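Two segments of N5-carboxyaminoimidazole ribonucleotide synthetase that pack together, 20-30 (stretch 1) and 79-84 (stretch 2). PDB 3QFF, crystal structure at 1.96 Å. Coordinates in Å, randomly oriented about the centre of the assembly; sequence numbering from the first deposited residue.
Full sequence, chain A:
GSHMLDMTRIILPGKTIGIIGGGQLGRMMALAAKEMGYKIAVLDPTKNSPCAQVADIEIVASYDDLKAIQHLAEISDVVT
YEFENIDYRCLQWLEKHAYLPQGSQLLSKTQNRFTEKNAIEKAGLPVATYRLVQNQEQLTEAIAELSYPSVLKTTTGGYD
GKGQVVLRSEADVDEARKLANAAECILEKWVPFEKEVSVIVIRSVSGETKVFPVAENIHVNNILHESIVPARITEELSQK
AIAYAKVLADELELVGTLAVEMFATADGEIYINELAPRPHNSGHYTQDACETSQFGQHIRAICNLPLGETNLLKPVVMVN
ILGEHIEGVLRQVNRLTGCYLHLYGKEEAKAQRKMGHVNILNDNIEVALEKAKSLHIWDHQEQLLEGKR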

# COMPACT_ATOMS: atom_id res chain seq x y z
N ILE A 20 5.88 16.20 -11.02
CA ILE A 20 5.52 16.74 -12.33
C ILE A 20 4.82 15.65 -13.15
O ILE A 20 5.45 14.69 -13.61
CB ILE A 20 6.74 17.31 -13.09
CG1 ILE A 20 7.44 18.40 -12.25
CG2 ILE A 20 6.32 17.86 -14.48
CD1 ILE A 20 8.78 18.81 -12.78
N GLY A 21 3.52 15.82 -13.33
CA GLY A 21 2.69 14.87 -14.04
C GLY A 21 1.77 14.20 -13.05
O GLY A 21 2.23 13.68 -12.04
N GLY A 22 0.47 14.21 -13.33
CA GLY A 22 -0.52 13.77 -12.36
C GLY A 22 -1.29 12.53 -12.75
O GLY A 22 -2.40 12.32 -12.25
N GLY A 23 -0.73 11.73 -13.66
CA GLY A 23 -1.34 10.47 -14.08
C GLY A 23 -1.17 9.36 -13.04
O GLY A 23 -0.80 9.61 -11.89
N GLN A 24 -1.43 8.13 -13.43
CA GLN A 24 -1.45 7.03 -12.45
C GLN A 24 -0.10 6.79 -11.76
O GLN A 24 -0.06 6.36 -10.62
CB GLN A 24 -1.98 5.74 -13.08
CG GLN A 24 -1.15 5.17 -14.22
CD GLN A 24 -1.53 5.72 -15.59
OE1 GLN A 24 -2.13 6.78 -15.72
NE2 GLN A 24 -1.14 4.98 -16.64
N LEU A 25 1.00 7.05 -12.44
CA LEU A 25 2.31 6.82 -11.84
C LEU A 25 2.54 7.82 -10.72
O LEU A 25 3.06 7.46 -9.67
CB LEU A 25 3.43 6.92 -12.89
CG LEU A 25 3.30 5.96 -14.08
CD1 LEU A 25 4.47 6.17 -15.02
CD2 LEU A 25 3.22 4.48 -13.62
N GLY A 26 2.14 9.06 -10.96
CA GLY A 26 2.08 10.07 -9.91
C GLY A 26 1.19 9.68 -8.73
O GLY A 26 1.59 9.82 -7.58
N ARG A 27 -0.02 9.21 -9.01
CA ARG A 27 -0.94 8.81 -7.94
C ARG A 27 -0.34 7.70 -7.06
O ARG A 27 -0.38 7.77 -5.84
CB ARG A 27 -2.27 8.34 -8.53
CG ARG A 27 -3.28 7.77 -7.52
CD ARG A 27 -4.44 7.16 -8.30
NE ARG A 27 -5.52 6.62 -7.48
CZ ARG A 27 -6.61 7.30 -7.10
NH1 ARG A 27 -6.74 8.59 -7.41
NH2 ARG A 27 -7.55 6.70 -6.38
N MET A 28 0.24 6.69 -7.70
CA MET A 28 0.82 5.58 -6.96
C MET A 28 2.10 5.95 -6.18
O MET A 28 2.30 5.44 -5.07
CB MET A 28 1.03 4.38 -7.87
CG MET A 28 -0.30 3.69 -8.18
SD MET A 28 -0.17 2.30 -9.30
CE MET A 28 0.10 3.08 -10.90
N MET A 29 2.92 6.85 -6.72
CA MET A 29 4.06 7.40 -5.96
C MET A 29 3.51 8.11 -4.72
O MET A 29 4.04 7.99 -3.61
CB MET A 29 4.82 8.46 -6.79
CG MET A 29 5.79 7.96 -7.88
SD MET A 29 6.51 9.42 -8.72
CE MET A 29 7.39 8.67 -10.09
N ALA A 30 2.46 8.88 -4.94
CA ALA A 30 1.90 9.74 -3.90
C ALA A 30 1.25 8.93 -2.78
O ALA A 30 1.35 9.29 -1.60
CB ALA A 30 0.91 10.73 -4.51
N VAL A 79 11.72 17.28 -5.72
CA VAL A 79 10.91 17.20 -6.94
C VAL A 79 11.24 15.92 -7.73
O VAL A 79 12.41 15.57 -7.91
CB VAL A 79 11.10 18.47 -7.83
CG1 VAL A 79 10.25 18.39 -9.12
CG2 VAL A 79 10.73 19.74 -7.04
N THR A 80 10.20 15.22 -8.18
CA THR A 80 10.35 14.10 -9.10
C THR A 80 9.34 14.28 -10.23
O THR A 80 8.51 15.20 -10.20
CB THR A 80 10.21 12.71 -8.37
OG1 THR A 80 10.40 11.64 -9.31
CG2 THR A 80 8.84 12.56 -7.71
N TYR A 81 9.41 13.42 -11.23
CA TYR A 81 8.52 13.53 -12.39
C TYR A 81 7.93 12.19 -12.78
O TYR A 81 8.59 11.15 -12.64
CB TYR A 81 9.28 14.10 -13.59
CG TYR A 81 10.49 13.24 -13.94
CD1 TYR A 81 11.75 13.53 -13.42
CD2 TYR A 81 10.34 12.10 -14.74
CE1 TYR A 81 12.86 12.72 -13.72
CE2 TYR A 81 11.43 11.29 -15.03
CZ TYR A 81 12.67 11.60 -14.53
OH TYR A 81 13.72 10.77 -14.83
N GLU A 82 6.71 12.23 -13.30
CA GLU A 82 6.13 11.12 -14.05
C GLU A 82 6.20 11.47 -15.53
O GLU A 82 6.48 10.62 -16.39
CB GLU A 82 4.67 10.91 -13.64
CG GLU A 82 3.77 10.48 -14.81
CD GLU A 82 2.31 10.57 -14.48
OE1 GLU A 82 1.65 11.50 -14.98
OE2 GLU A 82 1.83 9.69 -13.74
N PHE A 83 5.93 12.74 -15.84
CA PHE A 83 5.96 13.22 -17.21
C PHE A 83 7.41 13.42 -17.62
O PHE A 83 8.19 14.07 -16.92
CB PHE A 83 5.17 14.52 -17.35
CG PHE A 83 5.18 15.08 -18.75
CD1 PHE A 83 5.92 16.24 -19.05
CD2 PHE A 83 4.47 14.45 -19.78
CE1 PHE A 83 5.94 16.77 -20.35
CE2 PHE A 83 4.49 14.97 -21.09
CZ PHE A 83 5.23 16.13 -21.37
N GLU A 84 7.78 12.81 -18.75
CA GLU A 84 9.17 12.71 -19.16
C GLU A 84 9.62 13.82 -20.12
O GLU A 84 10.81 14.17 -20.15
CB GLU A 84 9.44 11.35 -19.80
CG GLU A 84 9.49 10.20 -18.81
CD GLU A 84 9.42 8.86 -19.51
OE1 GLU A 84 10.44 8.15 -19.52
OE2 GLU A 84 8.35 8.52 -20.06

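The two stretches, far apart in sequence, meet where a parallel β-bridge gives way to the glycine-rich turn before a helix, burying 497 Å² in total. Ile20 and Tyr81 form the bridge. Ile20 N donates to Thr80 O (2.9 Å), and Ile20 O accepts from both Glu82 N (2.8 Å) and Phe83 N (3.0 Å), so one carbonyl anchors the chain as it leaves the strand.

Glu82 dominates the contact. Its chi1 of 144° lies between wells, while chi2 is extended (t); together they send the carboxylate across to the backbone amides at the start of the helix. There the two oxygens take different donors: Gly23 N, at the N-cap position, binds Glu82 OE1 at 2.7 Å, and Gly26 N, in the first turn, binds Glu82 OE2 at 2.9 Å. Amides at a helix N-terminus lack carbonyl partners within the helix, and an acidic side chain suits them. Leu25 N also lies 3.1 Å from Glu82 OE2.

Three of the glycines have no room for a CB, for different reasons. A CB on Gly23 would come within 2.8 Å of Glu82 OE1. At Gly21 it would clash with Phe83 N and sit tight against Glu82 OE1, and the backbone angles there (110/127) themselves call for glycine. At Gly26 a CB would strike Gly21 O, which is buried here without a polar partner.

Side-chain packing adds to the polar contacts. Ile20, with chi1 m and chi2 t, extends CD1 to 4.0 Å from Val79 CG1, while its CB packs 4.1 Å from Tyr81 CB on the same face of the sheet. The p rotamer of Tyr81 then leads its ring away. Met29 reaches back from the helix with chi2 and chi3 both t, bringing SD to 4.0 Å from Thr80 CG2 and CE to 3.8 Å from Tyr81 O; its flexible, unbranched chain suits this long reach.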